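Local structure of CocE/NonD family hydrolase (Staphylococcus aureus subsp. aureus COL, 3III) at residues L509-K514 / S552-P557; L362-E367 / L411-S416; A124-D129 / S139-E144; G133-W138 / Q219-R224. The protein probably hydrolyses ester or amide bonds, as an alpha/beta-hydrolase of the CocE/NonD family, although its natural substrate is not established. All coordinates share one frame; numbering follows the deposited sequence.

Contact 1: residues L509-K514 / S552-P557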
loop_
_atom_site.group_PDB
_atom_site.type_symbol
_atom_site.label_atom_id
_atom_site.label_comp_id
_atom_site.label_asym_id
_atom_site.label_seq_id
_atom_site.Cartn_x
_atom_site.Cartn_y
_atom_site.Cartn_z
ATOM N N LEU A 509 -17.386 19.031 -0.657
ATOM C CA LEU A 509 -16.902 17.867 0.058
ATOM C C LEU A 509 -18.052 17.325 0.835
ATOM O O LEU A 509 -18.846 18.088 1.472
ATOM C CB LEU A 509 -15.742 18.279 0.993
ATOM C CG LEU A 509 -15.166 17.180 1.898
ATOM C CD1 LEU A 509 -13.677 17.487 2.290
ATOM C CD2 LEU A 509 -16.008 16.960 3.139
ATOM N N GLU A 510 -18.179 16.015 0.793
ATOM C CA GLU A 510 -19.248 15.320 1.489
ATOM C C GLU A 510 -18.667 14.229 2.364
ATOM O O GLU A 510 -17.890 13.391 1.898
ATOM C CB GLU A 510 -20.226 14.708 0.510
ATOM C CG GLU A 510 -21.450 14.050 1.166
ATOM C CD GLU A 510 -22.346 13.367 0.130
ATOM O OE1 GLU A 510 -21.826 12.865 -0.901
ATOM O OE2 GLU A 510 -23.564 13.338 0.339
ATOM N N VAL A 511 -19.021 14.271 3.642
ATOM C CA VAL A 511 -18.759 13.182 4.544
ATOM C C VAL A 511 -19.972 12.253 4.529
ATOM O O VAL A 511 -21.089 12.717 4.699
ATOM C CB VAL A 511 -18.624 13.681 5.998
ATOM C CG1 VAL A 511 -18.688 12.481 6.945
ATOM C CG2 VAL A 511 -17.374 14.421 6.174
ATOM N N VAL A 512 -19.744 10.941 4.447
ATOM C CA VAL A 512 -20.797 9.945 4.520
ATOM C C VAL A 512 -20.435 9.006 5.683
ATOM O O VAL A 512 -19.281 8.609 5.818
ATOM C CB VAL A 512 -20.856 9.101 3.244
ATOM C CG1 VAL A 512 -21.913 7.994 3.363
ATOM C CG2 VAL A 512 -21.078 9.984 2.004
ATOM N N VAL A 513 -21.423 8.658 6.508
ATOM C CA VAL A 513 -21.259 7.677 7.558
ATOM C C VAL A 513 -22.349 6.627 7.366
ATOM O O VAL A 513 -23.547 6.961 7.187
ATOM C CB VAL A 513 -21.307 8.328 8.956
ATOM C CG1 VAL A 513 -21.093 7.227 10.070
ATOM C CG2 VAL A 513 -20.284 9.426 9.088
ATOM N N LYS A 514 -21.992 5.352 7.495
ATOM C CA LYS A 514 -22.900 4.295 7.112
ATOM C C LYS A 514 -22.549 3.024 7.882
ATOM O O LYS A 514 -21.437 2.885 8.404
ATOM C CB LYS A 514 -22.646 4.056 5.602
ATOM C CG LYS A 514 -23.699 3.266 4.909
ATOM C CD LYS A 514 -23.355 3.142 3.422
ATOM C CE LYS A 514 -24.510 2.575 2.684
ATOM N NZ LYS A 514 -24.122 1.857 1.454
ATOM N N SER A 552 -18.847 16.852 17.143
ATOM C CA SER A 552 -18.570 16.081 15.956
ATOM C C SER A 552 -18.032 17.033 14.891
ATOM O O SER A 552 -18.605 18.075 14.640
ATOM C CB SER A 552 -19.855 15.405 15.486
ATOM O OG SER A 552 -20.251 14.489 16.476
ATOM N N GLN A 553 -16.917 16.674 14.290
ATOM C CA GLN A 553 -16.238 17.551 13.330
ATOM C C GLN A 553 -15.320 16.721 12.459
ATOM O O GLN A 553 -14.922 15.625 12.879
ATOM C CB GLN A 553 -15.399 18.548 14.104
ATOM C CG GLN A 553 -14.351 17.881 14.993
ATOM C CD GLN A 553 -13.679 18.872 15.883
ATOM O OE1 GLN A 553 -12.668 19.495 15.497
ATOM N NE2 GLN A 553 -14.214 19.045 17.075
ATOM N N LEU A 554 -15.017 17.260 11.274
ATOM C CA LEU A 554 -14.041 16.725 10.346
ATOM C C LEU A 554 -12.825 17.641 10.312
ATOM O O LEU A 554 -12.946 18.818 10.050
ATOM C CB LEU A 554 -14.659 16.561 8.944
ATOM C CG LEU A 554 -13.686 15.995 7.881
ATOM C CD1 LEU A 554 -13.361 14.462 8.082
ATOM C CD2 LEU A 554 -14.325 16.360 6.530
ATOM N N ILE A 555 -11.650 17.131 10.658
ATOM C CA ILE A 555 -10.413 17.894 10.533
ATOM C C ILE A 555 -9.871 17.672 9.089
ATOM O O ILE A 555 -9.632 16.537 8.704
ATOM C CB ILE A 555 -9.351 17.426 11.532
ATOM C CG1 ILE A 555 -9.832 17.539 12.976
ATOM C CG2 ILE A 555 -8.024 18.179 11.343
ATOM C CD1 ILE A 555 -10.179 18.908 13.402
ATOM N N ILE A 556 -9.667 18.746 8.351
ATOM C CA ILE A 556 -9.199 18.675 6.985
ATOM C C ILE A 556 -7.832 19.349 6.833
ATOM O O ILE A 556 -7.580 20.369 7.448
ATOM C CB ILE A 556 -10.203 19.275 5.991
ATOM C CG1 ILE A 556 -10.433 20.777 6.221
ATOM C CG2 ILE A 556 -11.480 18.452 5.991
ATOM C CD1 ILE A 556 -11.320 21.396 5.131
ATOM N N PRO A 557 -6.929 18.756 6.029
ATOM C CA PRO A 557 -5.547 19.255 5.892
ATOM C C PRO A 557 -5.423 20.232 4.741
ATOM O O PRO A 557 -5.100 19.849 3.597
ATOM C CB PRO A 557 -4.766 17.972 5.555
ATOM C CG PRO A 557 -5.837 17.084 4.800
ATOM C CD PRO A 557 -7.072 17.366 5.582
#
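L509, V511, L554 and I556 meet with branched aliphatic side chains only, so no flat group takes part and there are no faces or edges to assign. The contact centres on one methyl. L554 CD2 lies 3.6 Å from V511 CG2 and 3.8 Å from L509 CD2. L509 and L554 meet end to end. V511 and L554 instead pass alongside, pointing opposite ways. The CB of L554 points toward the other strand, and with CG anti to the backbone N (chi1 180°) its CD2 ends against both L509 and V511. A looser touch joins L509 CD1 to I556 CG2 at 4.4 Å. All four residues are buried, and dispersion and the exclusion of water are what hold them together. The two strands do not pair. The axes of 509-514 and 553-557 come no closer than 10.0 Å, with 131° between their N-to-C directions, a spacing that leaves room for a layer of side chains. This is facing-sheet packing in a beta sandwich, here the C-terminal non-catalytic domain. Strand 508-514 belongs to the five-strand antiparallel sheet and shares backbone hydrogen bonds with F395 and Y397 on one side and with G428 and K430 on the other. Strand 553-559 belongs to the facing sheet. I429 of strand 424-432 packs on L509 and V511, while L411 and M409 of strand 408-417 continue the same layer beside V511 and I556.

Contact 2: residues L362-E367 / L411-S416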
loop_
_atom_site.group_PDB
_atom_site.type_symbol
_atom_site.label_atom_id
_atom_site.label_comp_id
_atom_site.label_asym_id
_atom_site.label_seq_id
_atom_site.Cartn_x
_atom_site.Cartn_y
_atom_site.Cartn_z
ATOM N N LEU A 362 -14.236 21.335 10.377
ATOM C CA LEU A 362 -15.588 21.624 9.906
ATOM C C LEU A 362 -16.596 20.838 10.792
ATOM O O LEU A 362 -16.556 19.596 10.852
ATOM C CB LEU A 362 -15.732 21.226 8.451
ATOM C CG LEU A 362 -14.974 22.086 7.423
ATOM C CD1 LEU A 362 -15.069 21.371 6.017
ATOM C CD2 LEU A 362 -15.549 23.495 7.394
ATOM N N TYR A 363 -17.474 21.561 11.482
ATOM C CA TYR A 363 -18.396 20.961 12.454
ATOM C C TYR A 363 -19.663 20.420 11.794
ATOM O O TYR A 363 -20.245 21.070 10.937
ATOM C CB TYR A 363 -18.749 21.973 13.533
ATOM C CG TYR A 363 -17.523 22.482 14.263
ATOM C CD1 TYR A 363 -16.968 21.767 15.304
ATOM C CD2 TYR A 363 -16.885 23.644 13.862
ATOM C CE1 TYR A 363 -15.815 22.224 15.964
ATOM C CE2 TYR A 363 -15.750 24.090 14.493
ATOM C CZ TYR A 363 -15.220 23.390 15.535
ATOM O OH TYR A 363 -14.102 23.850 16.169
ATOM N N LEU A 364 -20.034 19.192 12.163
ATOM C CA LEU A 364 -21.202 18.515 11.589
ATOM C C LEU A 364 -22.459 19.023 12.261
ATOM O O LEU A 364 -22.452 19.251 13.469
ATOM C CB LEU A 364 -21.155 17.018 11.878
ATOM C CG LEU A 364 -20.352 16.140 10.952
ATOM C CD1 LEU A 364 -18.890 16.526 10.977
ATOM C CD2 LEU A 364 -20.595 14.702 11.351
ATOM N N ASN A 365 -23.539 19.153 11.485
ATOM C CA ASN A 365 -24.861 19.485 12.015
ATOM C C ASN A 365 -25.820 18.378 11.527
ATOM O O ASN A 365 -26.112 18.303 10.329
ATOM C CB ASN A 365 -25.319 20.862 11.496
ATOM C CG ASN A 365 -26.662 21.283 12.071
ATOM O OD1 ASN A 365 -27.320 20.474 12.694
ATOM N ND2 ASN A 365 -27.010 22.561 11.959
ATOM N N ALA A 366 -26.333 17.551 12.451
ATOM C CA ALA A 366 -27.244 16.412 12.138
ATOM C C ALA A 366 -28.628 16.826 11.571
ATOM O O ALA A 366 -29.278 16.025 10.865
ATOM C CB ALA A 366 -27.468 15.505 13.422
ATOM N N GLU A 367 -29.046 18.057 11.831
ATOM C CA GLU A 367 -30.381 18.522 11.422
ATOM C C GLU A 367 -30.505 18.841 9.956
ATOM O O GLU A 367 -31.576 18.688 9.368
ATOM C CB GLU A 367 -30.777 19.797 12.165
ATOM C CG GLU A 367 -30.712 19.717 13.674
ATOM C CD GLU A 367 -31.557 20.808 14.355
ATOM O OE1 GLU A 367 -31.019 21.904 14.639
ATOM O OE2 GLU A 367 -32.756 20.566 14.604
ATOM N N LEU A 411 -12.253 12.174 11.357
ATOM C CA LEU A 411 -13.679 12.361 11.577
ATOM C C LEU A 411 -14.045 12.017 13.019
ATOM O O LEU A 411 -14.026 10.836 13.400
ATOM C CB LEU A 411 -14.481 11.517 10.580
ATOM C CG LEU A 411 -15.991 11.616 10.777
ATOM C CD1 LEU A 411 -16.443 13.083 10.630
ATOM C CD2 LEU A 411 -16.730 10.669 9.763
ATOM N N LYS A 412 -14.365 13.060 13.805
ATOM C CA LYS A 412 -14.774 12.892 15.187
ATOM C C LYS A 412 -16.288 12.822 15.241
ATOM O O LYS A 412 -16.989 13.739 14.784
ATOM C CB LYS A 412 -14.253 13.987 16.112
ATOM C CG LYS A 412 -14.557 13.592 17.591
ATOM C CD LYS A 412 -14.278 14.736 18.552
ATOM C CE LYS A 412 -14.407 14.333 19.973
ATOM N NZ LYS A 412 -14.074 15.515 20.821
ATOM N N LEU A 413 -16.795 11.726 15.786
ATOM C CA LEU A 413 -18.227 11.561 15.997
ATOM C C LEU A 413 -18.575 11.223 17.428
ATOM O O LEU A 413 -17.815 10.532 18.111
ATOM C CB LEU A 413 -18.820 10.472 15.081
ATOM C CG LEU A 413 -18.551 10.551 13.581
ATOM C CD1 LEU A 413 -18.911 9.204 12.904
ATOM C CD2 LEU A 413 -19.265 11.771 12.921
ATOM N N TRP A 414 -19.745 11.676 17.863
ATOM C CA TRP A 414 -20.364 11.152 19.035
ATOM C C TRP A 414 -21.507 10.196 18.651
ATOM O O TRP A 414 -22.397 10.548 17.883
ATOM C CB TRP A 414 -20.856 12.283 19.941
ATOM C CG TRP A 414 -19.749 13.146 20.468
ATOM C CD1 TRP A 414 -19.099 14.151 19.810
ATOM C CD2 TRP A 414 -19.219 13.127 21.792
ATOM N NE1 TRP A 414 -18.177 14.734 20.644
ATOM C CE2 TRP A 414 -18.197 14.099 21.846
ATOM C CE3 TRP A 414 -19.436 12.316 22.901
ATOM C CZ2 TRP A 414 -17.465 14.348 22.994
ATOM C CZ3 TRP A 414 -18.694 12.543 24.061
ATOM C CH2 TRP A 414 -17.708 13.551 24.091
ATOM N N VAL A 415 -21.469 8.972 19.184
ATOM C CA VAL A 415 -22.306 7.907 18.670
ATOM C C VAL A 415 -22.879 7.053 19.821
ATOM O O VAL A 415 -22.292 6.978 20.935
ATOM C CB VAL A 415 -21.507 7.000 17.704
ATOM C CG1 VAL A 415 -20.918 7.752 16.468
ATOM C CG2 VAL A 415 -20.417 6.205 18.468
ATOM N N SER A 416 -24.039 6.429 19.567
ATOM C CA SER A 416 -24.623 5.438 20.434
ATOM C C SER A 416 -25.469 4.467 19.627
ATOM O O SER A 416 -25.817 4.743 18.512
ATOM C CB SER A 416 -25.532 6.059 21.488
ATOM O OG SER A 416 -26.743 6.501 20.894
#
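The backbones of 362-367 and 411-416 come nearest at L364 and L413, whose CA atoms are 8.8 Å apart, too far for direct strand pairing. L364 fills the gap. Its CD2 meets L413 CD2 at 3.6 Å, and the two side chains meet at a slant. The other branch, L364 CD1, lies 4.2 Å from L411 CD1, so one leucine touches two residues that sit on the same side of strand 408-417. The CB of L364 points at that strand; with CG anti to the carbonyl carbon (chi1 -84°) and chi2 at 62°, each methyl reaches one leucine. In the C-terminal beta sandwich the two strands are second neighbours. Strand 553-559 and the residue just before it lie between them: S552 and L554 bond to the backbone of L364 and L362, and Q553 to that of K412. The leucines therefore meet across the inner face of one sheet. L371 and T546 also touch L364, while L496 and V492 back L411 and L413. The strand ends at N365, which opens an Asx turn. N365 OD1 accepts from E367 N at 3.1 Å, with the donor 45° out of the carbonyl plane. A366 N bonds to T546 OG1.

Contact 3: residues A124-D129 / S139-E144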
loop_
_atom_site.group_PDB
_atom_site.type_symbol
_atom_site.label_atom_id
_atom_site.label_comp_id
_atom_site.label_asym_id
_atom_site.label_seq_id
_atom_site.Cartn_x
_atom_site.Cartn_y
_atom_site.Cartn_z
ATOM N N ALA A 124 12.936 -16.494 -4.439
ATOM C CA ALA A 124 11.837 -17.247 -3.876
ATOM C C ALA A 124 12.091 -17.437 -2.383
ATOM O O ALA A 124 13.006 -18.146 -1.989
ATOM C CB ALA A 124 11.684 -18.589 -4.589
ATOM N N LEU A 125 11.273 -16.792 -1.539
ATOM C CA LEU A 125 11.456 -16.875 -0.091
ATOM C C LEU A 125 11.016 -18.250 0.397
ATOM O O LEU A 125 10.403 -19.054 -0.355
ATOM C CB LEU A 125 10.753 -15.724 0.658
ATOM C CG LEU A 125 11.407 -14.357 0.371
ATOM C CD1 LEU A 125 10.449 -13.149 0.695
ATOM C CD2 LEU A 125 12.709 -14.254 1.105
ATOM N N ARG A 126 11.364 -18.513 1.651
ATOM C CA ARG A 126 11.093 -19.802 2.296
ATOM C C ARG A 126 9.613 -20.161 2.140
ATOM O O ARG A 126 8.720 -19.322 2.323
ATOM C CB ARG A 126 11.435 -19.746 3.765
ATOM C CG ARG A 126 11.385 -21.089 4.469
ATOM C CD ARG A 126 11.626 -20.947 5.968
ATOM N NE ARG A 126 12.958 -20.440 6.283
ATOM C CZ ARG A 126 13.917 -21.120 6.901
ATOM N NH1 ARG A 126 13.722 -22.374 7.315
ATOM N NH2 ARG A 126 15.090 -20.541 7.137
ATOM N N GLY A 127 9.384 -21.443 1.853
ATOM C CA GLY A 127 8.038 -21.985 1.630
ATOM C C GLY A 127 7.520 -21.915 0.197
ATOM O O GLY A 127 6.463 -22.493 -0.116
ATOM N N SER A 128 8.236 -21.182 -0.656
ATOM C CA SER A 128 7.876 -21.019 -2.042
ATOM C C SER A 128 8.927 -21.643 -2.947
ATOM O O SER A 128 10.084 -21.839 -2.579
ATOM C CB SER A 128 7.668 -19.531 -2.388
ATOM O OG SER A 128 8.919 -18.845 -2.456
ATOM N N ASP A 129 8.476 -21.964 -4.144
ATOM C CA ASP A 129 9.258 -22.672 -5.143
ATOM C C ASP A 129 9.645 -24.047 -4.594
ATOM O O ASP A 129 8.797 -24.734 -4.028
ATOM C CB ASP A 129 10.446 -21.852 -5.634
ATOM C CG ASP A 129 10.984 -22.372 -6.931
ATOM O OD1 ASP A 129 10.286 -22.228 -7.957
ATOM O OD2 ASP A 129 12.074 -22.977 -6.935
ATOM N N SER A 139 6.804 -11.468 8.043
ATOM C CA SER A 139 7.252 -11.745 9.371
ATOM C C SER A 139 8.740 -11.457 9.512
ATOM O O SER A 139 9.460 -11.350 8.541
ATOM C CB SER A 139 6.999 -13.222 9.697
ATOM O OG SER A 139 7.765 -14.087 8.827
ATOM N N LYS A 140 9.218 -11.451 10.736
ATOM C CA LYS A 140 10.611 -11.266 10.977
ATOM C C LYS A 140 11.424 -12.466 10.486
ATOM O O LYS A 140 12.488 -12.276 9.937
ATOM C CB LYS A 140 10.892 -11.079 12.460
ATOM C CG LYS A 140 12.394 -10.754 12.712
ATOM C CD LYS A 140 12.588 -10.368 14.143
ATOM C CE LYS A 140 14.011 -10.036 14.434
ATOM N NZ LYS A 140 14.209 -9.675 15.808
ATOM N N ARG A 141 10.937 -13.677 10.710
ATOM C CA ARG A 141 11.621 -14.878 10.212
ATOM C C ARG A 141 11.777 -14.840 8.680
ATOM O O ARG A 141 12.785 -15.229 8.135
ATOM C CB ARG A 141 10.935 -16.167 10.685
ATOM C CG ARG A 141 9.530 -16.484 10.122
ATOM C CD ARG A 141 9.125 -17.919 10.663
ATOM N NE ARG A 141 10.056 -18.889 10.081
ATOM C CZ ARG A 141 10.181 -20.155 10.491
ATOM N NH1 ARG A 141 9.421 -20.633 11.446
ATOM N NH2 ARG A 141 11.074 -20.942 9.927
ATOM N N GLU A 142 10.819 -14.285 7.980
ATOM C CA GLU A 142 10.956 -14.148 6.535
ATOM C C GLU A 142 12.012 -13.056 6.206
ATOM O O GLU A 142 12.835 -13.220 5.315
ATOM C CB GLU A 142 9.608 -13.768 5.915
ATOM C CG GLU A 142 9.620 -13.606 4.435
ATOM C CD GLU A 142 8.232 -13.306 3.815
ATOM O OE1 GLU A 142 7.748 -14.158 3.042
ATOM O OE2 GLU A 142 7.681 -12.199 4.025
ATOM N N ALA A 143 11.937 -11.932 6.899
ATOM C CA ALA A 143 12.960 -10.909 6.829
ATOM C C ALA A 143 14.409 -11.442 7.078
ATOM O O ALA A 143 15.399 -10.991 6.414
ATOM C CB ALA A 143 12.608 -9.812 7.828
ATOM N N GLU A 144 14.566 -12.328 8.054
ATOM C CA GLU A 144 15.897 -12.901 8.357
ATOM C C GLU A 144 16.458 -13.697 7.174
ATOM O O GLU A 144 17.679 -13.630 6.878
ATOM C CB GLU A 144 15.871 -13.710 9.652
ATOM C CG GLU A 144 15.736 -12.780 10.868
ATOM C CD GLU A 144 15.711 -13.514 12.180
ATOM O OE1 GLU A 144 16.151 -14.692 12.195
ATOM O OE2 GLU A 144 15.293 -12.897 13.198
HETATM O O HOH W 1 8.827 -16.804 3.477
#
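L125 and E142 cross at about a right angle, with L125 CD1 3.7 Å from E142 OE1 and also against the glutamate CG and CD. E142 has CG anti to its backbone N (chi1 -180°) and stays extended at chi2, so the carboxylate reaches well out from the helix. One ordered water joins the segments. It donates to R126 O at 2.8 Å and to E142 OE1 at 2.9 Å. E142 OE1 is also bonded to Y170 OH, and OE2 to W138 N, so the buried carboxylate is gripped at both oxygens. The fold is an alpha/beta hydrolase. Segment 124-129 leaves the end of strand 119-124, and segment 139-144 opens helix 140-154, which leads to the next parallel strand. L125 to S128 form a type II turn, with G127 in its third position. S128 adds a second bond to the turn carbonyl, from S128 OG to L125 O at 2.6 Å. S139 is the N-cap of the helix, and its OG accepts from E142 N at 3.2 Å. Two arginines meet nearer the surface. R141 has chi1 at 68°, with CG between the backbone N and the carbonyl carbon, and bends at chi3. This brings R141 NH2 over one face of the R126 guanidinium, 4.0 Å from R126 NH1. The planes are 62° apart, and R126 NH1 lies at the R141 edge, in its plane. Salt bridges from R126 to D145 and D50 probably offset the like charges.

Contact 4: residues G133-W138 / Q219-R224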
loop_
_atom_site.group_PDB
_atom_site.type_symbol
_atom_site.label_atom_id
_atom_site.label_comp_id
_atom_site.label_asym_id
_atom_site.label_seq_id
_atom_site.Cartn_x
_atom_site.Cartn_y
_atom_site.Cartn_z
ATOM N N GLY A 133 9.669 -25.306 3.237
ATOM C CA GLY A 133 9.745 -24.837 4.637
ATOM C C GLY A 133 8.569 -23.942 5.055
ATOM O O GLY A 133 7.625 -23.761 4.303
ATOM N N VAL A 134 8.644 -23.435 6.288
ATOM C CA VAL A 134 7.641 -22.568 6.856
ATOM C C VAL A 134 7.452 -21.324 5.983
ATOM O O VAL A 134 8.404 -20.691 5.579
ATOM C CB VAL A 134 7.978 -22.136 8.294
ATOM C CG1 VAL A 134 6.931 -21.040 8.791
ATOM C CG2 VAL A 134 8.019 -23.365 9.246
ATOM N N LEU A 135 6.205 -21.058 5.633
ATOM C CA LEU A 135 5.838 -19.889 4.838
ATOM C C LEU A 135 5.012 -19.022 5.762
ATOM O O LEU A 135 3.813 -19.264 5.954
ATOM C CB LEU A 135 5.045 -20.294 3.573
ATOM C CG LEU A 135 4.981 -19.258 2.416
ATOM C CD1 LEU A 135 4.260 -19.930 1.200
ATOM C CD2 LEU A 135 4.283 -17.950 2.833
ATOM N N SER A 136 5.674 -18.029 6.354
ATOM C CA SER A 136 5.057 -17.079 7.262
ATOM C C SER A 136 5.205 -15.680 6.668
ATOM O O SER A 136 6.217 -14.991 6.865
ATOM C CB SER A 136 5.676 -17.158 8.658
ATOM O OG SER A 136 5.035 -16.200 9.477
ATOM N N PRO A 137 4.229 -15.258 5.881
ATOM C CA PRO A 137 4.343 -14.003 5.140
ATOM C C PRO A 137 4.514 -12.782 6.030
ATOM O O PRO A 137 3.846 -12.665 7.035
ATOM C CB PRO A 137 3.002 -13.882 4.423
ATOM C CG PRO A 137 2.384 -15.190 4.484
ATOM C CD PRO A 137 2.978 -15.963 5.592
ATOM N N TRP A 138 5.405 -11.868 5.642
ATOM C CA TRP A 138 5.460 -10.541 6.262
ATOM C C TRP A 138 5.744 -10.694 7.749
ATOM O O TRP A 138 5.044 -10.132 8.605
ATOM C CB TRP A 138 4.159 -9.768 5.946
ATOM C CG TRP A 138 3.898 -9.599 4.504
ATOM C CD1 TRP A 138 4.810 -9.776 3.493
ATOM C CD2 TRP A 138 2.674 -9.197 3.851
ATOM N NE1 TRP A 138 4.239 -9.525 2.296
ATOM C CE2 TRP A 138 2.932 -9.160 2.478
ATOM C CE3 TRP A 138 1.392 -8.856 4.296
ATOM C CZ2 TRP A 138 1.959 -8.794 1.530
ATOM C CZ3 TRP A 138 0.413 -8.469 3.337
ATOM C CH2 TRP A 138 0.700 -8.465 1.985
ATOM N N GLN A 219 -5.707 -17.308 0.805
ATOM C CA GLN A 219 -6.075 -18.511 0.080
ATOM C C GLN A 219 -5.244 -18.731 -1.170
ATOM O O GLN A 219 -4.873 -19.864 -1.501
ATOM C CB GLN A 219 -7.572 -18.493 -0.257
ATOM C CG GLN A 219 -8.312 -18.769 0.997
ATOM C CD GLN A 219 -9.781 -18.485 0.921
ATOM O OE1 GLN A 219 -10.273 -17.750 0.041
ATOM N NE2 GLN A 219 -10.496 -19.050 1.856
ATOM N N GLY A 220 -4.957 -17.634 -1.849
ATOM C CA GLY A 220 -4.087 -17.623 -3.003
ATOM C C GLY A 220 -2.682 -18.189 -2.749
ATOM O O GLY A 220 -2.139 -18.909 -3.596
ATOM N N ILE A 221 -2.105 -17.852 -1.599
ATOM C CA ILE A 221 -0.795 -18.370 -1.208
ATOM C C ILE A 221 -0.900 -19.886 -0.990
ATOM O O ILE A 221 -0.142 -20.656 -1.577
ATOM C CB ILE A 221 -0.230 -17.631 0.047
ATOM C CG1 ILE A 221 -0.012 -16.142 -0.293
ATOM C CG2 ILE A 221 1.011 -18.363 0.557
ATOM C CD1 ILE A 221 0.531 -15.230 0.861
ATOM N N PHE A 222 -1.899 -20.309 -0.214
ATOM C CA PHE A 222 -2.163 -21.716 -0.013
ATOM C C PHE A 222 -2.339 -22.476 -1.346
ATOM O O PHE A 222 -1.790 -23.550 -1.509
ATOM C CB PHE A 222 -3.409 -21.897 0.894
ATOM C CG PHE A 222 -3.086 -21.999 2.362
ATOM C CD1 PHE A 222 -2.750 -23.277 2.939
ATOM C CD2 PHE A 222 -3.095 -20.865 3.174
ATOM C CE1 PHE A 222 -2.493 -23.414 4.334
ATOM C CE2 PHE A 222 -2.839 -20.959 4.552
ATOM C CZ PHE A 222 -2.501 -22.241 5.143
ATOM N N ALA A 223 -3.095 -21.891 -2.283
ATOM C CA ALA A 223 -3.354 -22.507 -3.600
ATOM C C ALA A 223 -2.095 -22.578 -4.492
ATOM O O ALA A 223 -1.956 -23.464 -5.351
ATOM C CB ALA A 223 -4.514 -21.768 -4.303
ATOM N N ARG A 224 -1.158 -21.657 -4.271
ATOM C CA ARG A 224 0.022 -21.593 -5.083
ATOM C C ARG A 224 0.986 -22.756 -4.775
ATOM O O ARG A 224 1.677 -23.194 -5.681
ATOM C CB ARG A 224 0.745 -20.248 -4.896
ATOM C CG ARG A 224 1.936 -19.991 -5.772
ATOM C CD ARG A 224 1.572 -19.713 -7.222
ATOM N NE ARG A 224 2.755 -19.723 -8.106
ATOM C CZ ARG A 224 3.385 -20.826 -8.530
ATOM N NH1 ARG A 224 3.005 -22.054 -8.147
ATOM N NH2 ARG A 224 4.441 -20.698 -9.334
#
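I221 holds CG1 anti to its carbonyl carbon (chi1 -63°) and runs straight on to CD1, while CG2 branches off anti to the backbone N. This splits its two ends between two loop residues. L135, with its own CG anti to the backbone N (chi1 -161°), extends toward the helix and meets I221 CG2. L135 CD1 lies 3.7 Å from I221 CG2, and L135 CD2 lies 4.0 Å from the same methyl, so I221 CG2 sits against the fork of the leucine. The other end of the isoleucine goes to the proline. I221 CD1 is 4.1 Å from P137 CG, and the two side chains lie alongside, heading opposite ways. All three residues are buried, and the contact is purely apolar. Segment 133-138 belongs to the loop between strand 119-124 and helix 140-154 of the alpha/beta-hydrolase core. Helix 213-224 lies in the long insertion between strands 186-192 and 262-267, a place where many enzymes of this fold carry their cap. The contact thus joins the insertion to the core. A palmitic acid is bound about 8 Å from the I221 side chain. Around the apolar patch the loop is held by polar bonds. The backbone of L135 pairs with N230 and E232, S136 OG bonds to E232, and P137 O accepts from R251. W138, next along the loop, stacks on W217 of the same helix, and P137 packs on Y170. W225, just past the helix, touches L135.

Contacts 1 and 2 lie in the C-terminal beta sandwich, and contacts 3 and 4 in the hydrolase domain, about 39 to 46 Å away, centre to centre. Contacts 1 and 2 are both buried and aliphatic and share one sheet, but contact 1 spans the two sheets while contact 2 runs across one. They adjoin directly, with S552 CB packed 3.4 Å from K412 O. Contacts 3 and 4 draw on the same loop before helix 140-154, and their segments alternate along the chain. G127 O packs on L135 CD1 between them. Contact 4 is apolar and buried. Contact 3, partly buried, reaches the surface and mixes water, charge and turn bonds.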